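Local coordinates for protein desulfoferrodoxin (Rbo) (Treponema pallidum subsp. pallidum str. Nichols, PDB 1Y07) that binds a mononuclear iron(III) centre and, as a class III superoxide reductase, probably reduces superoxide to hydrogen peroxide, at residues Cys82-Lys87 against Val112-Glu117; His59-Lys64 against Phe104-Asp109; Glu75-Trp80 against Leu94-Ala99; Glu48-Val53 against Gly123-Lys128. All blocks are in the same frame, centred on the assembly; numbering follows the deposited sequence.

Contact 1: Cys82-Lys87 against Val112-Glu117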
loop_
_atom_site.group_PDB
_atom_site.type_symbol
_atom_site.label_atom_id
_atom_site.label_comp_id
_atom_site.label_asym_id
_atom_site.label_seq_id
_atom_site.Cartn_x
_atom_site.Cartn_y
_atom_site.Cartn_z
ATOM N N CYS B 82 -2.281 -7.821 -2.899
ATOM C CA CYS B 82 -2.628 -6.654 -2.077
ATOM C C CYS B 82 -3.731 -7.084 -1.097
ATOM O O CYS B 82 -4.659 -7.787 -1.477
ATOM C CB CYS B 82 -3.091 -5.519 -2.980
ATOM S SG CYS B 82 -3.737 -4.075 -2.142
ATOM N N LEU B 83 -3.633 -6.656 0.146
ATOM C CA LEU B 83 -4.602 -6.940 1.173
ATOM C C LEU B 83 -5.173 -5.660 1.668
ATOM O O LEU B 83 -4.429 -4.740 2.025
ATOM C CB LEU B 83 -3.907 -7.650 2.330
ATOM C CG LEU B 83 -4.772 -8.475 3.259
ATOM C CD1 LEU B 83 -5.417 -9.594 2.578
ATOM C CD2 LEU B 83 -3.922 -8.895 4.472
ATOM N N LYS B 84 -6.492 -5.555 1.628
ATOM C CA LYS B 84 -7.145 -4.465 2.292
ATOM C C LYS B 84 -7.646 -5.004 3.635
ATOM O O LYS B 84 -8.241 -6.066 3.667
ATOM C CB LYS B 84 -8.347 -3.940 1.484
ATOM C CG LYS B 84 -9.117 -2.924 2.333
ATOM C CD LYS B 84 -10.151 -2.150 1.572
ATOM C CE LYS B 84 -11.350 -2.926 1.238
ATOM N NZ LYS B 84 -12.329 -2.024 0.565
ATOM N N THR B 85 -7.372 -4.289 4.712
ATOM C CA THR B 85 -7.829 -4.614 6.048
ATOM C C THR B 85 -8.621 -3.431 6.574
ATOM O O THR B 85 -8.697 -2.362 5.940
ATOM C CB THR B 85 -6.668 -4.942 7.005
ATOM O OG1 THR B 85 -5.887 -3.772 7.267
ATOM C CG2 THR B 85 -5.660 -5.934 6.375
ATOM N N ARG B 86 -9.217 -3.622 7.750
ATOM C CA ARG B 86 -9.995 -2.567 8.388
ATOM C C ARG B 86 -9.164 -1.327 8.643
ATOM O O ARG B 86 -9.649 -0.195 8.453
ATOM C CB ARG B 86 -10.665 -3.081 9.678
ATOM C CG ARG B 86 -11.934 -3.955 9.378
ATOM C CD ARG B 86 -12.997 -4.010 10.504
ATOM N NE ARG B 86 -14.202 -3.250 10.139
ATOM C CZ ARG B 86 -15.316 -3.153 10.889
ATOM N NH1 ARG B 86 -15.418 -3.785 12.073
ATOM N NH2 ARG B 86 -16.357 -2.427 10.446
ATOM N N LYS B 87 -7.917 -1.538 9.066
ATOM C CA LYS B 87 -7.018 -0.435 9.492
ATOM C C LYS B 87 -6.108 0.099 8.410
ATOM O O LYS B 87 -5.569 1.172 8.569
ATOM C CB LYS B 87 -6.190 -0.830 10.729
ATOM C CG LYS B 87 -7.054 -1.271 11.871
ATOM C CD LYS B 87 -8.040 -0.172 12.377
ATOM C CE LYS B 87 -8.702 -0.483 13.714
ATOM N NZ LYS B 87 -7.768 -0.070 14.825
ATOM N N VAL B 112 -8.966 -8.575 8.413
ATOM C CA VAL B 112 -8.910 -8.569 6.949
ATOM C C VAL B 112 -10.247 -8.216 6.327
ATOM O O VAL B 112 -11.291 -8.600 6.874
ATOM C CB VAL B 112 -8.432 -9.935 6.431
ATOM C CG1 VAL B 112 -9.446 -10.982 6.652
ATOM C CG2 VAL B 112 -8.109 -9.866 4.957
ATOM N N LEU B 113 -10.239 -7.546 5.168
ATOM C CA LEU B 113 -11.458 -7.283 4.375
ATOM C C LEU B 113 -11.458 -7.971 3.019
ATOM O O LEU B 113 -12.451 -8.581 2.629
ATOM C CB LEU B 113 -11.687 -5.791 4.164
ATOM C CG LEU B 113 -12.048 -4.995 5.417
ATOM C CD1 LEU B 113 -12.103 -3.512 5.095
ATOM C CD2 LEU B 113 -13.391 -5.449 6.032
ATOM N N GLU B 114 -10.374 -7.861 2.271
ATOM C CA GLU B 114 -10.344 -8.309 0.874
ATOM C C GLU B 114 -8.915 -8.479 0.396
ATOM O O GLU B 114 -8.025 -7.768 0.819
ATOM C CB GLU B 114 -11.078 -7.312 -0.036
ATOM C CG GLU B 114 -11.312 -7.793 -1.465
ATOM C CD GLU B 114 -12.409 -6.995 -2.197
ATOM O OE1 GLU B 114 -13.059 -7.543 -3.130
ATOM O OE2 GLU B 114 -12.636 -5.824 -1.834
ATOM N N ALA B 115 -8.715 -9.442 -0.482
ATOM C CA ALA B 115 -7.430 -9.677 -1.111
ATOM C C ALA B 115 -7.565 -9.495 -2.602
ATOM O O ALA B 115 -8.620 -9.796 -3.147
ATOM C CB ALA B 115 -6.914 -11.064 -0.793
ATOM N N TYR B 116 -6.478 -9.054 -3.244
ATOM C CA TYR B 116 -6.385 -8.760 -4.680
ATOM C C TYR B 116 -5.069 -9.328 -5.170
ATOM O O TYR B 116 -4.108 -9.235 -4.474
ATOM C CB TYR B 116 -6.435 -7.253 -4.981
ATOM C CG TYR B 116 -7.557 -6.512 -4.286
ATOM C CD1 TYR B 116 -7.444 -6.175 -2.948
ATOM C CD2 TYR B 116 -8.743 -6.190 -4.956
ATOM C CE1 TYR B 116 -8.457 -5.500 -2.279
ATOM C CE2 TYR B 116 -9.759 -5.499 -4.294
ATOM C CZ TYR B 116 -9.602 -5.182 -2.943
ATOM O OH TYR B 116 -10.589 -4.541 -2.205
ATOM N N GLU B 117 -5.060 -9.971 -6.342
ATOM C CA GLU B 117 -3.815 -10.517 -6.944
ATOM C C GLU B 117 -3.739 -10.084 -8.382
ATOM O O GLU B 117 -4.766 -9.983 -9.049
ATOM C CB GLU B 117 -3.721 -12.040 -6.824
ATOM C CG GLU B 117 -4.723 -12.815 -7.656
ATOM C CD GLU B 117 -4.305 -13.090 -9.107
ATOM O OE1 GLU B 117 -5.090 -13.721 -9.850
ATOM O OE2 GLU B 117 -3.242 -12.663 -9.547
HETATM O O HOH W 1 -11.574 -2.248 -2.587
#
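K84 O is gripped by two backbone N-H groups, L113 N at 2.9 Å and E114 N at 3.1 Å. Two consecutive residues facing one make this a classic beta bulge, set at the end of antiparallel strands 82-85 and 112-117. L113 N approaches along a lone pair of the carbonyl oxygen. Beyond the bulge the ladder is regular: K84 N returns a bond to E114 O, and C82 and Y116 form a hydrogen-bonded pair in both directions. On the face of L83 and A115 the contact is apolar, and L83 suits it: with CG anti to the backbone N (chi1 -158°), its CD1 branch reaches V112 CG2 at 3.6 Å, crossing it at about a right angle, and rests on the methyl of A115. The other face carries C82, K84, E114 and Y116. K84 runs obliquely past the edge of the Y116 ring, its long methylene chain lying against ring and L113 while a bend at chi3 (74°) turns the ammonium aside to the carbonyl of R3. K84 NZ stays 4.5 Å from E114 OE2, beyond a salt bridge, yet its charge would probably help stabilise the carboxylate. A water bridges K84 and Y116, 3.2 Å from K84 NZ and 2.5 Å from Y116 OH. The phenolic oxygen lies remarkably close to the carboxylate two residues back on the same face, with Y116 OH 2.4 Å from E114 OE2.

Contact 2: His59-Lys64 against Phe104-Asp109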
loop_
_atom_site.group_PDB
_atom_site.type_symbol
_atom_site.label_atom_id
_atom_site.label_comp_id
_atom_site.label_asym_id
_atom_site.label_seq_id
_atom_site.Cartn_x
_atom_site.Cartn_y
_atom_site.Cartn_z
ATOM N N HIS B 59 -3.070 -13.489 13.808
ATOM C CA HIS B 59 -2.801 -12.155 13.309
ATOM C C HIS B 59 -2.051 -12.338 11.997
ATOM O O HIS B 59 -1.485 -11.362 11.521
ATOM C CB HIS B 59 -2.050 -11.323 14.397
ATOM C CG HIS B 59 -2.878 -11.070 15.651
ATOM N ND1 HIS B 59 -2.318 -10.778 16.882
ATOM C CD2 HIS B 59 -4.218 -11.162 15.873
ATOM C CE1 HIS B 59 -3.279 -10.662 17.793
ATOM N NE2 HIS B 59 -4.445 -10.879 17.204
ATOM N N GLU B 60 -2.023 -13.527 11.390
ATOM C CA GLU B 60 -1.463 -13.753 10.067
ATOM C C GLU B 60 -2.544 -14.175 9.065
ATOM O O GLU B 60 -3.499 -14.916 9.376
ATOM C CB GLU B 60 -0.319 -14.787 10.111
ATOM C CG GLU B 60 0.911 -14.157 10.769
ATOM C CD GLU B 60 2.254 -14.884 10.554
ATOM O OE1 GLU B 60 2.264 -16.147 10.622
ATOM O OE2 GLU B 60 3.327 -14.181 10.398
ATOM N N VAL B 61 -2.343 -13.729 7.832
ATOM C CA VAL B 61 -3.294 -13.943 6.741
ATOM C C VAL B 61 -2.485 -14.465 5.592
ATOM O O VAL B 61 -1.617 -13.751 5.066
ATOM C CB VAL B 61 -3.941 -12.608 6.312
ATOM C CG1 VAL B 61 -4.825 -12.812 5.063
ATOM C CG2 VAL B 61 -4.729 -11.958 7.452
ATOM N N LYS B 62 -2.724 -15.702 5.193
ATOM C CA LYS B 62 -2.047 -16.304 4.062
ATOM C C LYS B 62 -2.966 -16.155 2.885
ATOM O O LYS B 62 -4.172 -16.428 2.997
ATOM C CB LYS B 62 -1.775 -17.772 4.328
ATOM C CG LYS B 62 -0.930 -18.514 3.286
ATOM C CD LYS B 62 -0.976 -20.020 3.549
ATOM C CE LYS B 62 0.384 -20.591 3.953
ATOM N NZ LYS B 62 0.460 -22.056 3.598
ATOM N N VAL B 63 -2.426 -15.701 1.774
ATOM C CA VAL B 63 -3.200 -15.588 0.551
ATOM C C VAL B 63 -2.654 -16.531 -0.511
ATOM O O VAL B 63 -1.503 -16.474 -0.843
ATOM C CB VAL B 63 -3.199 -14.181 -0.015
ATOM C CG1 VAL B 63 -4.003 -14.175 -1.305
ATOM C CG2 VAL B 63 -3.762 -13.182 1.047
ATOM N N LYS B 64 -3.502 -17.412 -1.044
ATOM C CA LYS B 64 -3.074 -18.413 -2.038
ATOM C C LYS B 64 -3.802 -18.183 -3.371
ATOM O O LYS B 64 -5.004 -17.943 -3.355
ATOM C CB LYS B 64 -3.404 -19.846 -1.597
ATOM C CG LYS B 64 -3.142 -20.237 -0.132
ATOM C CD LYS B 64 -3.584 -21.688 0.086
ATOM C CE LYS B 64 -2.628 -22.633 -0.583
ATOM N NZ LYS B 64 -1.216 -22.215 -0.376
ATOM N N PHE B 104 0.695 -12.124 5.116
ATOM C CA PHE B 104 0.730 -10.805 5.688
ATOM C C PHE B 104 0.502 -10.958 7.179
ATOM O O PHE B 104 -0.192 -11.882 7.588
ATOM C CB PHE B 104 -0.417 -10.011 5.124
ATOM C CG PHE B 104 -0.333 -9.826 3.628
ATOM C CD1 PHE B 104 -0.957 -10.719 2.775
ATOM C CD2 PHE B 104 0.333 -8.760 3.091
ATOM C CE1 PHE B 104 -0.897 -10.573 1.375
ATOM C CE2 PHE B 104 0.371 -8.595 1.682
ATOM C CZ PHE B 104 -0.223 -9.516 0.852
ATOM N N ALA B 105 1.018 -10.029 7.973
ATOM C CA ALA B 105 0.732 -9.938 9.397
ATOM C C ALA B 105 -0.095 -8.722 9.767
ATOM O O ALA B 105 0.103 -7.625 9.152
ATOM C CB ALA B 105 2.061 -9.915 10.144
ATOM N N LEU B 106 -1.013 -8.882 10.728
ATOM C CA LEU B 106 -1.925 -7.860 11.201
ATOM C C LEU B 106 -1.657 -7.582 12.661
ATOM O O LEU B 106 -1.220 -8.468 13.402
ATOM C CB LEU B 106 -3.405 -8.314 10.941
ATOM C CG LEU B 106 -3.981 -8.033 9.526
ATOM C CD1 LEU B 106 -3.177 -8.718 8.392
ATOM C CD2 LEU B 106 -5.485 -8.398 9.443
ATOM N N THR B 107 -1.922 -6.368 13.094
ATOM C CA THR B 107 -1.965 -6.036 14.488
ATOM C C THR B 107 -3.281 -6.599 15.088
ATOM O O THR B 107 -4.244 -6.932 14.389
ATOM C CB THR B 107 -1.843 -4.575 14.743
ATOM O OG1 THR B 107 -2.773 -3.848 13.918
ATOM C CG2 THR B 107 -0.458 -4.072 14.280
ATOM N N ALA B 108 -3.287 -6.733 16.400
ATOM C CA ALA B 108 -4.429 -7.349 17.084
ATOM C C ALA B 108 -5.751 -6.623 16.873
ATOM O O ALA B 108 -6.809 -7.245 16.939
ATOM C CB ALA B 108 -4.136 -7.486 18.574
ATOM N N ASP B 109 -5.671 -5.341 16.527
ATOM C CA ASP B 109 -6.847 -4.507 16.380
ATOM C C ASP B 109 -7.346 -4.502 14.950
ATOM O O ASP B 109 -8.385 -3.887 14.665
ATOM C CB ASP B 109 -6.543 -3.090 16.802
ATOM C CG ASP B 109 -5.403 -2.479 15.963
ATOM O OD1 ASP B 109 -4.266 -2.933 16.087
ATOM O OD2 ASP B 109 -5.569 -1.571 15.176
#
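With CG anti to its carbonyl carbon (chi1 -65°), H59 lays its imidazole across A108, while L106, turned likewise (chi1 -84°), sends CD1 to V61. A108 CA lies over one face of the ring, 3.7 Å from the H59 centroid, in a CH-pi contact, and A108 CB comes within 3.4 Å of H59 CE1; a small alanine suits so close a fit. The V61 branch that is anti to its carbonyl carbon, CG2, meets L106 CD1 at 3.7 Å. The backbones run antiparallel: V61 and F104 exchange two hydrogen bonds, and L106 N gives a short one, 2.6 Å, to H59 O, nearly along the C=O axis. F104 offers its ring edge to V63 CG2, 3.9 Å from CE1. Strand 60-65 is thereby zipped to strand 101-105, its neighbour in the three-stranded antiparallel sheet 52-57, 60-65, 101-105, with 101-105 outermost within the chain. F104 faces inward onto V81 and L83 of strand 78-85 and Q90 of strand 88-93, whereas A105 packs on L106 of the second subunit.

Contact 3: Glu75-Trp80 against Leu94-Ala99. With FE (Fe (III) ion), chain H.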
loop_
_atom_site.group_PDB
_atom_site.type_symbol
_atom_site.label_atom_id
_atom_site.label_comp_id
_atom_site.label_asym_id
_atom_site.label_seq_id
_atom_site.Cartn_x
_atom_site.Cartn_y
_atom_site.Cartn_z
ATOM N N GLU B 75 7.127 -16.397 -17.863
ATOM C CA GLU B 75 6.210 -15.918 -18.920
ATOM C C GLU B 75 4.779 -15.702 -18.393
ATOM O O GLU B 75 4.001 -14.916 -18.955
ATOM C CB GLU B 75 6.195 -16.897 -20.103
ATOM C CG GLU B 75 7.576 -17.299 -20.634
ATOM C CD GLU B 75 8.259 -18.411 -19.827
ATOM O OE1 GLU B 75 7.708 -19.527 -19.717
ATOM O OE2 GLU B 75 9.367 -18.177 -19.302
ATOM N N HIS B 76 4.461 -16.415 -17.318
ATOM C CA HIS B 76 3.151 -16.428 -16.698
ATOM C C HIS B 76 3.260 -16.611 -15.185
ATOM O O HIS B 76 3.612 -17.689 -14.691
ATOM C CB HIS B 76 2.328 -17.539 -17.302
ATOM C CG HIS B 76 0.880 -17.461 -16.982
ATOM N ND1 HIS B 76 0.038 -18.541 -17.118
ATOM C CD2 HIS B 76 0.113 -16.433 -16.535
ATOM C CE1 HIS B 76 -1.188 -18.182 -16.783
ATOM N NE2 HIS B 76 -1.168 -16.911 -16.416
ATOM N N TYR B 77 2.967 -15.544 -14.445
ATOM C CA TYR B 77 3.205 -15.522 -12.996
ATOM C C TYR B 77 2.242 -14.584 -12.262
ATOM O O TYR B 77 1.673 -13.660 -12.866
ATOM C CB TYR B 77 4.650 -15.080 -12.729
ATOM C CG TYR B 77 5.010 -13.749 -13.339
ATOM C CD1 TYR B 77 4.831 -12.582 -12.622
ATOM C CD2 TYR B 77 5.503 -13.643 -14.639
ATOM C CE1 TYR B 77 5.130 -11.333 -13.177
ATOM C CE2 TYR B 77 5.803 -12.392 -15.209
ATOM C CZ TYR B 77 5.618 -11.239 -14.462
ATOM O OH TYR B 77 5.914 -9.980 -14.956
ATOM N N ILE B 78 2.083 -14.817 -10.960
ATOM C CA ILE B 78 1.427 -13.832 -10.065
ATOM C C ILE B 78 2.478 -12.844 -9.582
ATOM O O ILE B 78 3.455 -13.202 -8.916
ATOM C CB ILE B 78 0.761 -14.513 -8.855
ATOM C CG1 ILE B 78 -0.206 -15.625 -9.298
ATOM C CG2 ILE B 78 0.050 -13.466 -8.020
ATOM C CD1 ILE B 78 -1.168 -15.196 -10.409
ATOM N N ALA B 79 2.246 -11.578 -9.871
ATOM C CA ALA B 79 3.218 -10.518 -9.611
ATOM C C ALA B 79 3.189 -10.062 -8.174
ATOM O O ALA B 79 4.233 -9.871 -7.555
ATOM C CB ALA B 79 2.936 -9.373 -10.484
ATOM N N TRP B 80 1.992 -9.900 -7.640
ATOM C CA TRP B 80 1.822 -9.332 -6.306
ATOM C C TRP B 80 0.433 -9.667 -5.774
ATOM O O TRP B 80 -0.477 -10.044 -6.540
ATOM C CB TRP B 80 2.124 -7.805 -6.287
ATOM C CG TRP B 80 1.373 -6.942 -7.312
ATOM C CD1 TRP B 80 1.900 -6.388 -8.441
ATOM C CD2 TRP B 80 -0.003 -6.519 -7.271
ATOM N NE1 TRP B 80 0.942 -5.671 -9.129
ATOM C CE2 TRP B 80 -0.239 -5.732 -8.442
ATOM C CE3 TRP B 80 -1.081 -6.756 -6.397
ATOM C CZ2 TRP B 80 -1.481 -5.196 -8.736
ATOM C CZ3 TRP B 80 -2.320 -6.216 -6.693
ATOM C CH2 TRP B 80 -2.502 -5.422 -7.830
ATOM N N LEU B 94 5.432 -11.099 -5.194
ATOM C CA LEU B 94 5.776 -12.520 -5.040
ATOM C C LEU B 94 7.072 -12.903 -5.828
ATOM O O LEU B 94 7.198 -12.539 -6.989
ATOM C CB LEU B 94 4.618 -13.349 -5.610
ATOM C CG LEU B 94 3.558 -13.732 -4.568
ATOM C CD1 LEU B 94 2.726 -12.570 -4.096
ATOM C CD2 LEU B 94 2.636 -14.771 -5.143
ATOM N N PRO B 95 8.039 -13.596 -5.210
ATOM C CA PRO B 95 9.196 -14.126 -5.954
ATOM C C PRO B 95 8.694 -15.036 -7.057
ATOM O O PRO B 95 7.883 -15.931 -6.766
ATOM C CB PRO B 95 9.963 -14.911 -4.881
ATOM C CG PRO B 95 9.603 -14.208 -3.621
ATOM C CD PRO B 95 8.154 -13.892 -3.781
ATOM N N VAL B 96 9.133 -14.776 -8.289
ATOM C CA VAL B 96 8.593 -15.468 -9.479
ATOM C C VAL B 96 8.879 -16.975 -9.453
ATOM O O VAL B 96 8.121 -17.776 -10.024
ATOM C CB VAL B 96 9.123 -14.860 -10.798
ATOM C CG1 VAL B 96 10.591 -15.250 -11.037
ATOM C CG2 VAL B 96 8.245 -15.305 -11.981
ATOM N N ASP B 97 9.957 -17.350 -8.758
ATOM C CA ASP B 97 10.331 -18.767 -8.648
ATOM C C ASP B 97 9.888 -19.471 -7.343
ATOM O O ASP B 97 10.336 -20.575 -7.023
ATOM C CB ASP B 97 11.830 -18.927 -8.897
ATOM C CG ASP B 97 12.677 -18.088 -7.969
ATOM O OD1 ASP B 97 12.154 -17.101 -7.376
ATOM O OD2 ASP B 97 13.889 -18.353 -7.771
ATOM N N GLY B 98 8.977 -18.842 -6.615
ATOM C CA GLY B 98 8.395 -19.422 -5.425
ATOM C C GLY B 98 6.985 -19.885 -5.726
ATOM O O GLY B 98 6.574 -20.018 -6.892
ATOM N N ALA B 99 6.211 -20.077 -4.665
ATOM C CA ALA B 99 4.843 -20.531 -4.831
ATOM C C ALA B 99 3.923 -19.323 -5.044
ATOM O O ALA B 99 4.281 -18.181 -4.701
ATOM C CB ALA B 99 4.438 -21.277 -3.610
HETATM FE FE FE H . -2.636 -15.917 -15.258
HETATM O O HOH W 2 6.111 -13.305 -9.330
#
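L94 and V96 bury the most surface here, with Y77 and I78 as their main partners. L94 is tied first through its backbone: L94 N donates to A79 O at 2.9 Å from above the carbonyl plane, not on a lone pair. Its chi1 (-92°), off the staggered value, places CG, and chi2 (71°) then sends the two methyls to separate neighbours. CD2 lies alongside I78 CG2 at 4.1 Å, the two side chains pointing the same way, while CD1 reaches the backbone of W80, 4.0 Å from its CA. A branched apolar residue suits the spot because it can serve both at once. One water donates to I78 O and to L94 O, 2.7 Å from each, and so carries the backbone link one step beyond the single direct bond. V96 works at the outer end. Its CG1 takes the crowded position between backbone N and carbonyl carbon, which sets CG2 anti to N and against Y77 CB at 3.7 Å. Y77 is itself in the crowded rotamer (chi1 56°), crossing V96 obliquely. A type I turn, P95 to G98, carries V96 to this position. Next to Y77, H76 points away from the loop and binds the iron through NE2 at 2.1 Å. With H50, H70, H122 and C119 it completes the four-histidine, one-cysteine iron site characteristic of superoxide reductases.

Contact 4: Glu48-Val53 against Gly123-Lys128. With FE (Fe (III) ion), chain H.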
loop_
_atom_site.group_PDB
_atom_site.type_symbol
_atom_site.label_atom_id
_atom_site.label_comp_id
_atom_site.label_asym_id
_atom_site.label_seq_id
_atom_site.Cartn_x
_atom_site.Cartn_y
_atom_site.Cartn_z
ATOM N N GLU B 48 -10.665 -20.428 -11.119
ATOM C CA GLU B 48 -9.946 -21.459 -10.354
ATOM C C GLU B 48 -8.460 -21.133 -10.110
ATOM O O GLU B 48 -7.942 -21.385 -9.025
ATOM C CB GLU B 48 -10.049 -22.831 -11.041
ATOM C CG GLU B 48 -11.373 -23.542 -10.796
ATOM C CD GLU B 48 -11.404 -24.970 -11.325
ATOM O OE1 GLU B 48 -10.331 -25.634 -11.408
ATOM O OE2 GLU B 48 -12.519 -25.439 -11.655
ATOM N N LYS B 49 -7.783 -20.624 -11.140
ATOM C CA LYS B 49 -6.361 -20.351 -11.053
ATOM C C LYS B 49 -6.096 -18.893 -10.624
ATOM O O LYS B 49 -4.942 -18.539 -10.402
ATOM C CB LYS B 49 -5.658 -20.642 -12.391
ATOM C CG LYS B 49 -5.338 -22.139 -12.638
ATOM C CD LYS B 49 -5.526 -22.535 -14.109
ATOM C CE LYS B 49 -4.244 -23.054 -14.761
ATOM N NZ LYS B 49 -3.996 -24.513 -14.558
ATOM N N HIS B 50 -7.137 -18.060 -10.482
ATOM C CA HIS B 50 -6.899 -16.612 -10.256
ATOM C C HIS B 50 -7.547 -15.958 -9.041
ATOM O O HIS B 50 -6.987 -14.974 -8.546
ATOM C CB HIS B 50 -7.206 -15.754 -11.515
ATOM C CG HIS B 50 -6.236 -15.968 -12.641
ATOM N ND1 HIS B 50 -6.445 -16.914 -13.635
ATOM C CD2 HIS B 50 -5.031 -15.397 -12.902
ATOM C CE1 HIS B 50 -5.405 -16.908 -14.454
ATOM N NE2 HIS B 50 -4.504 -16.035 -13.998
ATOM N N ILE B 51 -8.683 -16.464 -8.541
ATOM C CA ILE B 51 -9.276 -15.880 -7.326
ATOM C C ILE B 51 -8.446 -16.190 -6.066
ATOM O O ILE B 51 -8.236 -17.362 -5.758
ATOM C CB ILE B 51 -10.741 -16.326 -7.128
ATOM C CG1 ILE B 51 -11.600 -15.725 -8.235
ATOM C CG2 ILE B 51 -11.244 -15.948 -5.724
ATOM C CD1 ILE B 51 -12.990 -16.021 -8.087
ATOM N N PRO B 52 -8.032 -15.162 -5.315
ATOM C CA PRO B 52 -7.257 -15.351 -4.093
ATOM C C PRO B 52 -8.093 -16.030 -3.003
ATOM O O PRO B 52 -9.272 -15.682 -2.801
ATOM C CB PRO B 52 -6.810 -13.911 -3.698
ATOM C CG PRO B 52 -7.597 -13.017 -4.455
ATOM C CD PRO B 52 -8.276 -13.737 -5.571
ATOM N N VAL B 53 -7.497 -17.054 -2.388
ATOM C CA VAL B 53 -8.045 -17.723 -1.236
ATOM C C VAL B 53 -7.353 -17.176 -0.006
ATOM O O VAL B 53 -6.135 -17.193 0.061
ATOM C CB VAL B 53 -7.843 -19.288 -1.338
ATOM C CG1 VAL B 53 -8.111 -20.001 -0.002
ATOM C CG2 VAL B 53 -8.714 -19.879 -2.449
ATOM N N GLY B 123 -4.417 -10.175 -15.508
ATOM C CA GLY B 123 -4.875 -9.001 -14.772
ATOM C C GLY B 123 -5.253 -9.208 -13.297
ATOM O O GLY B 123 -4.836 -10.182 -12.661
ATOM N N VAL B 124 -6.049 -8.290 -12.744
ATOM C CA VAL B 124 -6.346 -8.348 -11.316
ATOM C C VAL B 124 -7.610 -9.143 -11.014
ATOM O O VAL B 124 -8.597 -9.052 -11.758
ATOM C CB VAL B 124 -6.509 -6.941 -10.695
ATOM C CG1 VAL B 124 -6.727 -7.049 -9.178
ATOM C CG2 VAL B 124 -5.321 -6.051 -11.057
ATOM N N TRP B 125 -7.566 -9.862 -9.892
ATOM C CA TRP B 125 -8.656 -10.659 -9.328
ATOM C C TRP B 125 -8.806 -10.470 -7.805
ATOM O O TRP B 125 -7.812 -10.414 -7.050
ATOM C CB TRP B 125 -8.439 -12.162 -9.621
ATOM C CG TRP B 125 -8.350 -12.455 -11.088
ATOM C CD1 TRP B 125 -7.288 -12.208 -11.920
ATOM C CD2 TRP B 125 -9.384 -12.981 -11.909
ATOM N NE1 TRP B 125 -7.597 -12.570 -13.208
ATOM C CE2 TRP B 125 -8.884 -13.048 -13.234
ATOM C CE3 TRP B 125 -10.675 -13.422 -11.656
ATOM C CZ2 TRP B 125 -9.636 -13.557 -14.294
ATOM C CZ3 TRP B 125 -11.435 -13.911 -12.704
ATOM C CH2 TRP B 125 -10.915 -13.974 -14.015
ATOM N N SER B 126 -10.037 -10.391 -7.327
ATOM C CA SER B 126 -10.277 -10.251 -5.906
ATOM C C SER B 126 -10.999 -11.427 -5.225
ATOM O O SER B 126 -11.813 -12.125 -5.835
ATOM C CB SER B 126 -11.041 -8.965 -5.623
ATOM O OG SER B 126 -12.351 -9.002 -6.115
ATOM N N GLY B 127 -10.678 -11.623 -3.949
ATOM C CA GLY B 127 -11.241 -12.682 -3.142
ATOM C C GLY B 127 -11.272 -12.361 -1.659
ATOM O O GLY B 127 -10.537 -11.484 -1.182
ATOM N N LYS B 128 -12.121 -13.076 -0.923
ATOM C CA LYS B 128 -12.271 -12.886 0.526
ATOM C C LYS B 128 -12.038 -14.182 1.302
ATOM O O LYS B 128 -12.672 -15.210 1.031
ATOM C CB LYS B 128 -13.638 -12.254 0.890
ATOM C CG LYS B 128 -14.818 -12.564 -0.032
ATOM C CD LYS B 128 -16.184 -12.472 0.692
ATOM C CE LYS B 128 -16.931 -13.837 0.707
ATOM N NZ LYS B 128 -18.362 -13.738 1.137
HETATM FE FE FE H . -2.636 -15.917 -15.258
#
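The tight part of this contact is an offset stack of H50 on W125, within the immunoglobulin-like beta-sandwich domain that carries the iron site. H50 CB sits almost squarely over the five-membered ring of W125, 3.4 Å from its centroid and 3° off the normal, and the imidazole continues obliquely with its plane turned 27° from the indole. The broad, flat tryptophan thus backs a ligand: H50 NE2 binds the iron at 2.3 Å. H50 ND1 is held by the carbonyl of A46, while W125 NE1 bonds to that of H122, another ligand, so both rings are fixed in rotation. Further along, the looser side turns toward solvent. I51 touches only lightly, its CG1 4.2 Å from W125 CE3, and K128 at the chain end is exposed. Between these extremes the compact ring of P52 lies against G127, where a beta carbon would run into P52 O. P52 CG lies 3.4 Å from G127 N, and with no beta carbon G127 CA can lie 3.6 Å from P52 O.

Overall arrangement
From the N terminus, the chain reaches 48-53 first, which waits for 123-128 to close contact 4, the outermost loop; contacts 1, 2 and 3 all nest inside it. Residues 59-64 then open contact 2, closed by 104-109. Within that loop lies contact 3, joining 75-80 to 94-99. Contact 1, 82-87 with 112-117, crosses both contacts 2 and 3. Contacts 1 and 3 share strand 78-85 in the four-stranded sheet, whose edge strand 123-127 serves contact 4. Contact 2 belongs to the three-stranded sheet, reached by contact 4 through strand 52-57. A K87-D109 salt bridge joins contacts 1 and 2, and the iron joins contacts 3 and 4.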